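Local coordinates for protein peptidase, M20/M25/M40 family (Staphylococcus aureus, PDB 4EWT) that probably hydrolyses the amide bonds of N-acylated amino acids as a manganese-binding amidohydrolase of the M20 metallopeptidase family, at residues Glu139-Gly144 / Arg185-Leu190; Tyr180-Arg185 / Ser344-Thr349; Thr217-Val222 / Gly233-Gly238; Ala268-Glu273 / Leu291-Asp296. All coordinates share one frame; numbering follows the deposited sequence.

Interaction 1: residues Glu139-Gly144 / Arg185-Leu190; sequences EVPPGG and RAFFKL. With MN (manganese (II) ion), chain E.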
loop_
_atom_site.group_PDB
_atom_site.type_symbol
_atom_site.label_atom_id
_atom_site.label_comp_id
_atom_site.label_asym_id
_atom_site.label_seq_id
_atom_site.Cartn_x
_atom_site.Cartn_y
_atom_site.Cartn_z
ATOM N N GLU A 139 -12.294 4.450 34.434
ATOM C CA GLU A 139 -11.169 4.503 33.495
ATOM C C GLU A 139 -10.861 3.229 32.717
ATOM O O GLU A 139 -10.290 3.289 31.616
ATOM C CB GLU A 139 -9.905 4.975 34.219
ATOM C CG GLU A 139 -9.997 6.405 34.739
ATOM C CD GLU A 139 -9.931 7.455 33.637
ATOM O OE1 GLU A 139 -9.994 7.108 32.436
ATOM O OE2 GLU A 139 -9.820 8.651 33.978
ATOM N N VAL A 140 -11.206 2.082 33.295
ATOM C CA VAL A 140 -10.826 0.788 32.720
ATOM C C VAL A 140 -12.070 -0.053 32.422
ATOM O O VAL A 140 -12.887 -0.271 33.313
ATOM C CB VAL A 140 -9.856 0.003 33.650
ATOM C CG1 VAL A 140 -9.291 -1.225 32.939
ATOM C CG2 VAL A 140 -8.724 0.895 34.138
ATOM N N PRO A 141 -12.227 -0.505 31.157
ATOM C CA PRO A 141 -13.304 -1.437 30.782
ATOM C C PRO A 141 -13.318 -2.671 31.698
ATOM O O PRO A 141 -12.249 -3.154 32.077
ATOM C CB PRO A 141 -12.935 -1.846 29.351
ATOM C CG PRO A 141 -12.136 -0.704 28.819
ATOM C CD PRO A 141 -11.406 -0.104 29.995
ATOM N N PRO A 142 -14.512 -3.190 32.057
ATOM C CA PRO A 142 -15.864 -2.813 31.620
ATOM C C PRO A 142 -16.412 -1.529 32.256
ATOM O O PRO A 142 -17.477 -1.062 31.860
ATOM C CB PRO A 142 -16.707 -4.014 32.053
ATOM C CG PRO A 142 -16.020 -4.518 33.271
ATOM C CD PRO A 142 -14.551 -4.285 33.049
ATOM N N GLY A 143 -15.695 -0.972 33.227
ATOM C CA GLY A 143 -16.084 0.288 33.850
ATOM C C GLY A 143 -16.996 0.119 35.050
ATOM O O GLY A 143 -17.391 -0.997 35.392
ATOM N N GLY A 144 -17.333 1.236 35.685
ATOM C CA GLY A 144 -18.186 1.232 36.872
ATOM C C GLY A 144 -19.652 1.503 36.592
ATOM O O GLY A 144 -20.528 0.919 37.245
ATOM N N ARG A 185 -16.005 3.691 21.796
ATOM C CA ARG A 185 -14.740 3.008 21.648
ATOM C C ARG A 185 -14.961 1.527 21.397
ATOM O O ARG A 185 -15.879 0.914 21.979
ATOM C CB ARG A 185 -13.904 3.222 22.907
ATOM C CG ARG A 185 -12.513 2.613 22.868
ATOM C CD ARG A 185 -11.675 3.176 24.009
ATOM N NE ARG A 185 -12.227 2.774 25.291
ATOM C CZ ARG A 185 -11.910 3.323 26.462
ATOM N NH1 ARG A 185 -11.023 4.314 26.532
ATOM N NH2 ARG A 185 -12.491 2.882 27.568
ATOM N N ALA A 186 -14.136 0.961 20.513
ATOM C CA ALA A 186 -14.069 -0.497 20.363
ATOM C C ALA A 186 -12.612 -0.932 20.301
ATOM O O ALA A 186 -11.741 -0.117 20.027
ATOM C CB ALA A 186 -14.847 -0.951 19.132
ATOM N N PHE A 187 -12.367 -2.213 20.573
ATOM C CA PHE A 187 -11.042 -2.811 20.517
ATOM C C PHE A 187 -11.070 -4.072 19.670
ATOM O O PHE A 187 -12.037 -4.829 19.706
ATOM C CB PHE A 187 -10.573 -3.199 21.924
ATOM C CG PHE A 187 -10.451 -2.037 22.853
ATOM C CD1 PHE A 187 -9.480 -1.054 22.634
ATOM C CD2 PHE A 187 -11.308 -1.909 23.939
ATOM C CE1 PHE A 187 -9.363 0.034 23.497
ATOM C CE2 PHE A 187 -11.203 -0.824 24.814
ATOM C CZ PHE A 187 -10.230 0.142 24.599
ATOM N N PHE A 188 -9.990 -4.325 18.948
ATOM C CA PHE A 188 -9.878 -5.563 18.194
ATOM C C PHE A 188 -8.485 -6.174 18.237
ATOM O O PHE A 188 -7.474 -5.470 18.362
ATOM C CB PHE A 188 -10.359 -5.379 16.738
ATOM C CG PHE A 188 -9.543 -4.391 15.934
ATOM C CD1 PHE A 188 -8.552 -4.835 15.076
ATOM C CD2 PHE A 188 -9.811 -3.024 16.011
ATOM C CE1 PHE A 188 -7.798 -3.920 14.303
ATOM C CE2 PHE A 188 -9.075 -2.082 15.244
ATOM C CZ PHE A 188 -8.072 -2.527 14.400
ATOM N N LYS A 189 -8.458 -7.500 18.146
ATOM C CA LYS A 189 -7.222 -8.241 17.949
ATOM C C LYS A 189 -7.389 -9.001 16.656
ATOM O O LYS A 189 -8.446 -9.578 16.404
ATOM C CB LYS A 189 -6.981 -9.227 19.097
ATOM C CG LYS A 189 -6.836 -8.551 20.450
ATOM C CD LYS A 189 -6.649 -9.566 21.567
ATOM C CE LYS A 189 -6.403 -8.867 22.912
ATOM N NZ LYS A 189 -6.934 -9.679 24.052
ATOM N N LEU A 190 -6.361 -8.978 15.820
ATOM C CA LEU A 190 -6.411 -9.731 14.582
ATOM C C LEU A 190 -5.193 -10.622 14.498
ATOM O O LEU A 190 -4.048 -10.151 14.585
ATOM C CB LEU A 190 -6.477 -8.798 13.369
ATOM C CG LEU A 190 -6.313 -9.427 11.977
ATOM C CD1 LEU A 190 -7.484 -10.366 11.586
ATOM C CD2 LEU A 190 -6.151 -8.323 10.963
HETATM MN MN MN E . -9.738 9.864 32.184
HETATM O O HOH W 1 -12.135 9.454 32.198
#

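Interaction 2: residues Tyr180-Arg185 / Ser344-Thr349; sequences YVQTGR and SAFIYT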
loop_
_atom_site.group_PDB
_atom_site.type_symbol
_atom_site.label_atom_id
_atom_site.label_comp_id
_atom_site.label_asym_id
_atom_site.label_seq_id
_atom_site.Cartn_x
_atom_site.Cartn_y
_atom_site.Cartn_z
ATOM N N TYR A 180 -24.365 14.000 20.431
ATOM C CA TYR A 180 -23.115 13.270 20.651
ATOM C C TYR A 180 -21.947 14.189 20.996
ATOM O O TYR A 180 -21.603 15.089 20.233
ATOM C CB TYR A 180 -22.766 12.447 19.419
ATOM C CG TYR A 180 -23.651 11.247 19.187
ATOM C CD1 TYR A 180 -23.499 10.085 19.944
ATOM C CD2 TYR A 180 -24.627 11.265 18.197
ATOM C CE1 TYR A 180 -24.306 8.964 19.715
ATOM C CE2 TYR A 180 -25.428 10.155 17.958
ATOM C CZ TYR A 180 -25.254 9.011 18.715
ATOM O OH TYR A 180 -26.045 7.915 18.475
ATOM N N VAL A 181 -21.324 13.940 22.141
ATOM C CA VAL A 181 -20.350 14.892 22.679
ATOM C C VAL A 181 -18.975 14.258 22.964
ATOM O O VAL A 181 -17.967 14.964 23.013
ATOM C CB VAL A 181 -20.925 15.645 23.916
ATOM C CG1 VAL A 181 -21.261 14.670 25.056
ATOM C CG2 VAL A 181 -19.974 16.744 24.387
ATOM N N GLN A 182 -18.951 12.939 23.160
ATOM C CA GLN A 182 -17.701 12.180 23.328
ATOM C C GLN A 182 -17.793 10.847 22.602
ATOM O O GLN A 182 -18.864 10.268 22.502
ATOM C CB GLN A 182 -17.332 12.013 24.810
ATOM C CG GLN A 182 -16.857 13.340 25.386
ATOM C CD GLN A 182 -16.271 13.295 26.778
ATOM O OE1 GLN A 182 -16.564 14.165 27.586
ATOM N NE2 GLN A 182 -15.408 12.328 27.050
ATOM N N THR A 183 -16.660 10.386 22.083
ATOM C CA THR A 183 -16.614 9.254 21.169
ATOM C C THR A 183 -16.835 7.955 21.916
ATOM O O THR A 183 -16.505 7.846 23.087
ATOM C CB THR A 183 -15.239 9.147 20.441
ATOM O OG1 THR A 183 -14.197 8.960 21.405
ATOM C CG2 THR A 183 -14.947 10.386 19.642
ATOM N N GLY A 184 -17.414 6.979 21.229
ATOM C CA GLY A 184 -17.441 5.618 21.726
ATOM C C GLY A 184 -16.199 4.887 21.269
ATOM O O GLY A 184 -15.446 5.382 20.431
ATOM N N ARG A 185 -16.005 3.691 21.796
ATOM C CA ARG A 185 -14.740 3.008 21.648
ATOM C C ARG A 185 -14.961 1.527 21.397
ATOM O O ARG A 185 -15.879 0.914 21.979
ATOM C CB ARG A 185 -13.904 3.222 22.907
ATOM C CG ARG A 185 -12.513 2.613 22.868
ATOM C CD ARG A 185 -11.675 3.176 24.009
ATOM N NE ARG A 185 -12.227 2.774 25.291
ATOM C CZ ARG A 185 -11.910 3.323 26.462
ATOM N NH1 ARG A 185 -11.023 4.314 26.532
ATOM N NH2 ARG A 185 -12.491 2.882 27.568
ATOM N N SER A 344 -29.724 12.363 29.557
ATOM C CA SER A 344 -28.676 12.911 30.411
ATOM C C SER A 344 -27.950 14.069 29.748
ATOM O O SER A 344 -28.105 14.307 28.543
ATOM C CB SER A 344 -27.672 11.821 30.795
ATOM O OG SER A 344 -28.338 10.618 31.120
ATOM N N ALA A 345 -27.180 14.790 30.564
ATOM C CA ALA A 345 -26.304 15.852 30.107
ATOM C C ALA A 345 -24.978 15.741 30.850
ATOM O O ALA A 345 -24.935 15.693 32.084
ATOM C CB ALA A 345 -26.929 17.206 30.347
ATOM N N PHE A 346 -23.899 15.667 30.084
ATOM C CA PHE A 346 -22.558 15.658 30.642
ATOM C C PHE A 346 -21.969 16.984 30.239
ATOM O O PHE A 346 -21.848 17.270 29.050
ATOM C CB PHE A 346 -21.764 14.491 30.052
ATOM C CG PHE A 346 -20.461 14.198 30.755
ATOM C CD1 PHE A 346 -20.439 13.750 32.082
ATOM C CD2 PHE A 346 -19.257 14.330 30.079
ATOM C CE1 PHE A 346 -19.223 13.451 32.719
ATOM C CE2 PHE A 346 -18.034 14.022 30.706
ATOM C CZ PHE A 346 -18.026 13.586 32.024
ATOM N N ILE A 347 -21.649 17.817 31.223
ATOM C CA ILE A 347 -21.152 19.164 30.934
ATOM C C ILE A 347 -19.743 19.371 31.490
ATOM O O ILE A 347 -19.256 18.569 32.284
ATOM C CB ILE A 347 -22.128 20.277 31.428
ATOM C CG1 ILE A 347 -22.248 20.268 32.951
ATOM C CG2 ILE A 347 -23.496 20.137 30.747
ATOM C CD1 ILE A 347 -23.032 21.431 33.531
ATOM N N TYR A 348 -19.092 20.445 31.065
ATOM C CA TYR A 348 -17.704 20.666 31.410
ATOM C C TYR A 348 -17.487 21.944 32.206
ATOM O O TYR A 348 -18.134 22.963 31.949
ATOM C CB TYR A 348 -16.849 20.727 30.148
ATOM C CG TYR A 348 -17.023 19.576 29.186
ATOM C CD1 TYR A 348 -16.669 18.274 29.545
ATOM C CD2 TYR A 348 -17.517 19.794 27.903
ATOM C CE1 TYR A 348 -16.804 17.217 28.651
ATOM C CE2 TYR A 348 -17.653 18.743 26.996
ATOM C CZ TYR A 348 -17.301 17.459 27.382
ATOM O OH TYR A 348 -17.440 16.417 26.498
ATOM N N THR A 349 -16.569 21.876 33.170
ATOM C CA THR A 349 -16.115 23.054 33.900
ATOM C C THR A 349 -14.675 23.400 33.495
ATOM O O THR A 349 -13.755 22.595 33.683
ATOM C CB THR A 349 -16.153 22.849 35.439
ATOM O OG1 THR A 349 -17.470 22.471 35.861
ATOM C CG2 THR A 349 -15.741 24.143 36.157
#

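Interaction 3: residues Thr217-Val222 / Gly233-Gly238; sequences TALQTV and GVVTIG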
loop_
_atom_site.group_PDB
_atom_site.type_symbol
_atom_site.label_atom_id
_atom_site.label_comp_id
_atom_site.label_asym_id
_atom_site.label_seq_id
_atom_site.Cartn_x
_atom_site.Cartn_y
_atom_site.Cartn_z
ATOM N N THR A 217 -1.941 -0.808 5.433
ATOM C CA THR A 217 -2.116 0.171 4.374
ATOM C C THR A 217 -3.563 0.260 3.874
ATOM O O THR A 217 -4.088 1.362 3.697
ATOM C CB THR A 217 -1.186 -0.101 3.147
ATOM O OG1 THR A 217 -1.566 -1.351 2.541
ATOM C CG2 THR A 217 0.281 -0.140 3.568
ATOM N N ALA A 218 -4.202 -0.890 3.645
ATOM C CA ALA A 218 -5.605 -0.923 3.218
ATOM C C ALA A 218 -6.567 -0.376 4.292
ATOM O O ALA A 218 -7.611 0.208 3.980
ATOM C CB ALA A 218 -6.001 -2.353 2.809
ATOM N N LEU A 219 -6.232 -0.596 5.558
ATOM C CA LEU A 219 -7.063 -0.136 6.662
ATOM C C LEU A 219 -7.275 1.393 6.683
ATOM O O LEU A 219 -8.281 1.870 7.208
ATOM C CB LEU A 219 -6.444 -0.566 7.979
ATOM C CG LEU A 219 -7.294 -0.454 9.250
ATOM C CD1 LEU A 219 -8.492 -1.398 9.182
ATOM C CD2 LEU A 219 -6.415 -0.793 10.408
ATOM N N GLN A 220 -6.334 2.140 6.112
ATOM C CA GLN A 220 -6.405 3.605 6.120
ATOM C C GLN A 220 -7.623 4.102 5.335
ATOM O O GLN A 220 -8.072 5.220 5.564
ATOM C CB GLN A 220 -5.121 4.224 5.555
ATOM C CG GLN A 220 -3.828 3.755 6.301
ATOM C CD GLN A 220 -3.999 3.719 7.810
ATOM O OE1 GLN A 220 -3.838 2.657 8.439
ATOM N NE2 GLN A 220 -4.325 4.867 8.399
ATOM N N THR A 221 -8.152 3.265 4.430
ATOM C CA THR A 221 -9.335 3.628 3.659
ATOM C C THR A 221 -10.614 3.626 4.467
ATOM O O THR A 221 -11.594 4.223 4.039
ATOM C CB THR A 221 -9.560 2.737 2.419
ATOM O OG1 THR A 221 -9.675 1.362 2.833
ATOM C CG2 THR A 221 -8.426 2.911 1.407
ATOM N N VAL A 222 -10.621 2.973 5.625
ATOM C CA VAL A 222 -11.807 3.034 6.499
ATOM C C VAL A 222 -12.115 4.478 6.900
ATOM O O VAL A 222 -13.223 4.984 6.677
ATOM C CB VAL A 222 -11.658 2.142 7.744
ATOM C CG1 VAL A 222 -12.866 2.295 8.673
ATOM C CG2 VAL A 222 -11.474 0.679 7.315
ATOM N N GLY A 233 -14.165 9.585 13.258
ATOM C CA GLY A 233 -13.746 8.205 13.450
ATOM C C GLY A 233 -12.232 8.094 13.520
ATOM O O GLY A 233 -11.518 8.919 12.931
ATOM N N VAL A 234 -11.744 7.090 14.254
ATOM C CA VAL A 234 -10.307 6.852 14.384
ATOM C C VAL A 234 -10.092 5.355 14.367
ATOM O O VAL A 234 -10.809 4.618 15.058
ATOM C CB VAL A 234 -9.701 7.348 15.736
ATOM C CG1 VAL A 234 -8.146 7.396 15.665
ATOM C CG2 VAL A 234 -10.232 8.675 16.131
ATOM N N VAL A 235 -9.114 4.916 13.580
ATOM C CA VAL A 235 -8.695 3.524 13.569
ATOM C C VAL A 235 -7.197 3.527 13.722
ATOM O O VAL A 235 -6.456 3.977 12.814
ATOM C CB VAL A 235 -9.151 2.780 12.273
ATOM C CG1 VAL A 235 -8.701 1.339 12.306
ATOM C CG2 VAL A 235 -10.683 2.837 12.129
ATOM N N THR A 236 -6.751 3.092 14.900
ATOM C CA THR A 236 -5.320 3.017 15.225
ATOM C C THR A 236 -4.869 1.563 15.410
ATOM O O THR A 236 -5.522 0.796 16.140
ATOM C CB THR A 236 -4.990 3.824 16.496
ATOM O OG1 THR A 236 -5.006 5.217 16.185
ATOM C CG2 THR A 236 -3.586 3.481 17.023
ATOM N N ILE A 237 -3.778 1.176 14.741
ATOM C CA ILE A 237 -3.109 -0.085 15.044
ATOM C C ILE A 237 -1.969 0.263 15.973
ATOM O O ILE A 237 -0.947 0.772 15.529
ATOM C CB ILE A 237 -2.531 -0.821 13.810
ATOM C CG1 ILE A 237 -3.625 -1.184 12.806
ATOM C CG2 ILE A 237 -1.793 -2.097 14.249
ATOM C CD1 ILE A 237 -4.745 -2.074 13.392
ATOM N N GLY A 238 -2.155 -0.005 17.266
ATOM C CA GLY A 238 -1.146 0.278 18.258
ATOM C C GLY A 238 -0.144 -0.840 18.477
ATOM O O GLY A 238 0.920 -0.618 19.058
#

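Interaction 4: residues Ala268-Glu273 / Leu291-Asp296; sequences ATIEKE and LEYNDD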
loop_
_atom_site.group_PDB
_atom_site.type_symbol
_atom_site.label_atom_id
_atom_site.label_comp_id
_atom_site.label_asym_id
_atom_site.label_seq_id
_atom_site.Cartn_x
_atom_site.Cartn_y
_atom_site.Cartn_z
ATOM N N ALA A 268 -20.518 1.533 14.044
ATOM C CA ALA A 268 -21.057 0.395 13.309
ATOM C C ALA A 268 -20.427 0.277 11.936
ATOM O O ALA A 268 -20.036 -0.806 11.529
ATOM C CB ALA A 268 -22.628 0.458 13.207
ATOM N N THR A 269 -20.345 1.394 11.223
ATOM C CA THR A 269 -19.652 1.437 9.931
ATOM C C THR A 269 -18.178 0.971 10.006
ATOM O O THR A 269 -17.735 0.177 9.169
ATOM C CB THR A 269 -19.714 2.842 9.340
ATOM O OG1 THR A 269 -21.070 3.132 9.003
ATOM C CG2 THR A 269 -18.819 2.976 8.088
ATOM N N ILE A 270 -17.443 1.449 11.011
ATOM C CA ILE A 270 -16.028 1.086 11.180
ATOM C C ILE A 270 -15.866 -0.420 11.414
ATOM O O ILE A 270 -14.987 -1.067 10.857
ATOM C CB ILE A 270 -15.346 1.890 12.339
ATOM C CG1 ILE A 270 -15.182 3.359 11.942
ATOM C CG2 ILE A 270 -13.963 1.316 12.668
ATOM C CD1 ILE A 270 -14.669 4.288 13.084
ATOM N N GLU A 271 -16.741 -0.969 12.232
ATOM C CA GLU A 271 -16.681 -2.370 12.546
ATOM C C GLU A 271 -16.984 -3.205 11.294
ATOM O O GLU A 271 -16.333 -4.218 11.054
ATOM C CB GLU A 271 -17.678 -2.706 13.657
ATOM C CG GLU A 271 -17.710 -4.184 13.958
ATOM C CD GLU A 271 -18.622 -4.544 15.116
ATOM O OE1 GLU A 271 -19.191 -3.640 15.775
ATOM O OE2 GLU A 271 -18.742 -5.754 15.370
ATOM N N LYS A 272 -17.980 -2.770 10.525
ATOM C CA LYS A 272 -18.342 -3.434 9.280
ATOM C C LYS A 272 -17.192 -3.406 8.274
ATOM O O LYS A 272 -16.888 -4.417 7.642
ATOM C CB LYS A 272 -19.611 -2.802 8.686
ATOM C CG LYS A 272 -19.958 -3.273 7.258
ATOM C CD LYS A 272 -21.245 -2.604 6.754
ATOM C CE LYS A 272 -21.395 -2.817 5.247
ATOM N NZ LYS A 272 -22.702 -2.303 4.719
ATOM N N GLU A 273 -16.558 -2.243 8.132
ATOM C CA GLU A 273 -15.476 -2.076 7.164
ATOM C C GLU A 273 -14.155 -2.769 7.539
ATOM O O GLU A 273 -13.430 -3.235 6.661
ATOM C CB GLU A 273 -15.291 -0.578 6.804
ATOM C CG GLU A 273 -16.537 0.013 6.076
ATOM C CD GLU A 273 -16.914 -0.755 4.796
ATOM O OE1 GLU A 273 -16.007 -1.327 4.165
ATOM O OE2 GLU A 273 -18.112 -0.790 4.405
ATOM N N LEU A 291 -10.275 -12.603 13.797
ATOM C CA LEU A 291 -10.660 -11.304 14.312
ATOM C C LEU A 291 -11.556 -11.454 15.543
ATOM O O LEU A 291 -12.564 -12.177 15.517
ATOM C CB LEU A 291 -11.377 -10.507 13.228
ATOM C CG LEU A 291 -11.695 -9.027 13.470
ATOM C CD1 LEU A 291 -10.450 -8.225 13.703
ATOM C CD2 LEU A 291 -12.485 -8.471 12.279
ATOM N N GLU A 292 -11.134 -10.807 16.627
ATOM C CA GLU A 292 -11.939 -10.652 17.833
ATOM C C GLU A 292 -12.233 -9.149 17.892
ATOM O O GLU A 292 -11.320 -8.337 17.939
ATOM C CB GLU A 292 -11.151 -11.087 19.073
ATOM C CG GLU A 292 -10.700 -12.558 19.075
ATOM C CD GLU A 292 -9.662 -12.865 20.169
ATOM O OE1 GLU A 292 -8.614 -13.469 19.839
ATOM O OE2 GLU A 292 -9.885 -12.490 21.354
ATOM N N TYR A 293 -13.505 -8.786 17.850
ATOM C CA TYR A 293 -13.882 -7.394 17.792
ATOM C C TYR A 293 -14.799 -7.105 18.982
ATOM O O TYR A 293 -15.923 -7.620 19.057
ATOM C CB TYR A 293 -14.568 -7.092 16.447
ATOM C CG TYR A 293 -14.606 -5.615 16.111
ATOM C CD1 TYR A 293 -13.707 -5.066 15.210
ATOM C CD2 TYR A 293 -15.532 -4.763 16.724
ATOM C CE1 TYR A 293 -13.729 -3.702 14.912
ATOM C CE2 TYR A 293 -15.555 -3.394 16.435
ATOM C CZ TYR A 293 -14.659 -2.880 15.528
ATOM O OH TYR A 293 -14.690 -1.542 15.229
ATOM N N ASN A 294 -14.302 -6.302 19.922
ATOM C CA ASN A 294 -14.967 -6.105 21.210
ATOM C C ASN A 294 -15.426 -4.676 21.355
ATOM O O ASN A 294 -14.601 -3.758 21.492
ATOM C CB ASN A 294 -14.024 -6.451 22.372
ATOM C CG ASN A 294 -13.628 -7.927 22.401
ATOM O OD1 ASN A 294 -14.424 -8.816 22.084
ATOM N ND2 ASN A 294 -12.393 -8.190 22.810
ATOM N N ASP A 295 -16.736 -4.478 21.291
ATOM C CA ASP A 295 -17.312 -3.171 21.569
ATOM C C ASP A 295 -16.994 -2.751 22.999
ATOM O O ASP A 295 -16.865 -3.581 23.910
ATOM C CB ASP A 295 -18.832 -3.167 21.355
ATOM C CG ASP A 295 -19.353 -1.797 20.963
ATOM O OD1 ASP A 295 -18.561 -1.004 20.409
ATOM O OD2 ASP A 295 -20.548 -1.501 21.190
ATOM N N ASP A 296 -16.880 -1.452 23.192
ATOM C CA ASP A 296 -16.534 -0.927 24.485
ATOM C C ASP A 296 -17.403 0.322 24.605
ATOM O O ASP A 296 -18.400 0.411 23.903
ATOM C CB ASP A 296 -15.055 -0.546 24.475
ATOM C CG ASP A 296 -14.560 -0.188 25.816
ATOM O OD1 ASP A 296 -14.627 -1.053 26.720
ATOM O OD2 ASP A 296 -14.121 0.966 25.964
HETATM O O HOH W 2 -18.560 -1.583 17.588
HETATM O O HOH W 3 -18.494 -6.725 18.470
#

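Interaction 1: residues Glu139-Gly144 / Arg185-Leu190
Pro141 presses the CG corner of its ring between Arg185 and Phe187. This is a point where the two halves of the M20 fold meet: Glu139-Gly144 is a loop of the metal-binding catalytic domain, and Arg185-Leu190 is part of the long strand 179-193, which runs out into the satellite domain. The close part of the contact is small. Pro141 CG lies 3.8 Å from Arg185 NH2 and 4.1 Å from Phe187 CE2, and the proline meets both side chains at about a right angle. Arg185, itself buried, gets there by leaving its strand with CG anti to the backbone N (chi1 -177°) and then bending at chi3 (65°), which brings NH2 up to the proline ring. The charge of that group is met elsewhere, by a salt bridge from NE to Asp296, and Tyr297 adds a cation-pi contact.

Away from this point the segments separate quickly, and the loop is open to solvent at Val140 and Pro142. The ring of Phe187 continues toward the subunit interface, where Phe246 of the second subunit meets it edge-to-face. Glu139 starts out away from the strand, but its bent chain brings the carboxylate back to a manganese site that Cys103 and His362 complete on the protein side. Glu139 OE2 binds the manganese ion at 2.2 Å, and a water takes another position on the metal at 2.4 Å.

Interaction 2: residues Tyr180-Arg185 / Ser344-Thr349
Tyr348 and Gln182 reach toward each other from opposite directions and join through one buried hydrogen bond. They link strand 344-350, an inner strand of the mixed sheet of the M20 catalytic domain between 159-166 and 173-176, to the start of strand 179-193, which leads to the satellite domain. The hydroxyl of Tyr348 donates to Gln182 OE1 over 2.7 Å. It approaches from the side of the oxygen, with a C=O...donor angle of 114°, and is tilted 20° from the carbonyl plane. Seen from the tyrosine, OE1 sits at the edge of the ring and in its plane, and the amide is turned only 26° against that ring. Val181 closes in beside the bond: its CG2 lies 3.3 Å from Tyr348 OH and 4.0 Å from Tyr348 CE2. With CG1 between the backbone N and the carbonyl carbon, the other methyl, CG2, is the one that reaches the phenol.

The next shell fixes these groups. Gln182 NE2 donates to the carbonyl of Pro331, so the amide is held at both ends and its rotation is set. Leu300 packs against Val181 and Gln182, while Tyr175 and Met166 from the two neighbouring strands flank Tyr348. The backbone N of Phe346 bonds to Asn302, and the ring of Phe346 meets Phe335; the Phe346 side chain is about 6 Å from a manganese ion. That ring also turns its edge to the amide oxygen, with Phe346 CE2 3.5 Å from Gln182 OE1.

Interaction 3: residues Thr217-Val222 / Gly233-Gly238
Leu219 is the main bump on the helix side, and it drops between Val235 and Ile237, two residues that point the same way from strand 233-242. Its CD2 methyl fills the notch, 3.7 Å from Val235 CG1 and equally 3.7 Å from Ile237 CD1. The leucine leaves the helix with CG anti to the backbone N (chi1 -167°), which directs the fork of its two methyls at the strand. Ile237 folds its chain round, and both CG1 and CD1 form the wall that CD2 leans on.

Val235 is in turn the knob of the strand, filling the dip between Leu219 and Val222, one turn apart on the helix. Its two branches divide the work: CG1 takes the leucine, and CG2 meets Val222 CG1 at 4.1 Å, the two valines crossing at about a right angle. The contact is apolar throughout and buried. Over these segments the helix axis runs nearly antiparallel to the strand (163°), 8.7 Å from it at closest approach.

The helix is kinked here. Thr221 N bonds to Ala218 O, and Thr221 OG1 also donates to Ala218 O over 2.6 Å, so one carbonyl takes two donors from the same residue. Around the seam, Ile274 and Leu277 of helix 264-285 extend the apolar layer, while Thr236 on the other face of the strand bonds to Arg225 of the third subunit. Such a helix lying on an antiparallel sheet belongs to the ferredoxin-like beta-alpha-beta-beta-alpha-beta satellite domain of M20 enzymes.

Interaction 4: residues Ala268-Glu273 / Leu291-Asp296
In the second helix of the satellite domain, where it lies along strand 288-295 at the margin of the sheet, Glu271 stretches flat across the ring of Tyr293. Glu271 CG stands 3.6 Å from the ring centroid and 21° off the normal, a CH-pi contact displaced toward the rim. Because the glutamate is extended (chi1 176°), its carboxylate continues over the same ring, stacked with the planes only 13° apart. The phenol end slides under the helix backbone, with Tyr293 OH 3.4 Å from Glu271 CA, while the CG2 methyl of buried Ile270 lies 3.9 Å from Tyr293 OH.

The outer side is polar and hydrated. One water donates to Glu271 OE1 at 2.8 Å and to Asp295 OD1 at 2.9 Å, bridging two like charges; another donates to Glu271 OE2 and to the carbonyl O of Tyr293. Lysines of the helix probably offset this negative charge and favour the ionised carboxylates: Lys275 forms a salt bridge with Glu271 OE2 and Lys267 with Asp295 OD1. Beyond the pair, Tyr293 also packs on Ile274 of helix 264-285, on Ala186 of the adjacent strand 179-193 and on Val259 of strand 248-261.

Strand 179-193 ties most of the set together: interactions 1 and 2 share Arg185 on it, and interaction 4 lies on its neighbour 288-295. A probable backbone hydrogen bond between Phe187 O and Asn294 N (2.7 Å) joins interactions 1 and 4. Interactions 2 and 3 are buried but differ in chemistry, one centred on a hydrogen bond at the junction of the catalytic and satellite domains, the other wholly apolar. Interactions 3 and 4, with centres about 12 Å apart, pack two helices on one sheet and merge where Val235 CG2 meets Ile270 CG2. Interactions 1 and 4 are partly open, and there metal, charge and water enter the contact.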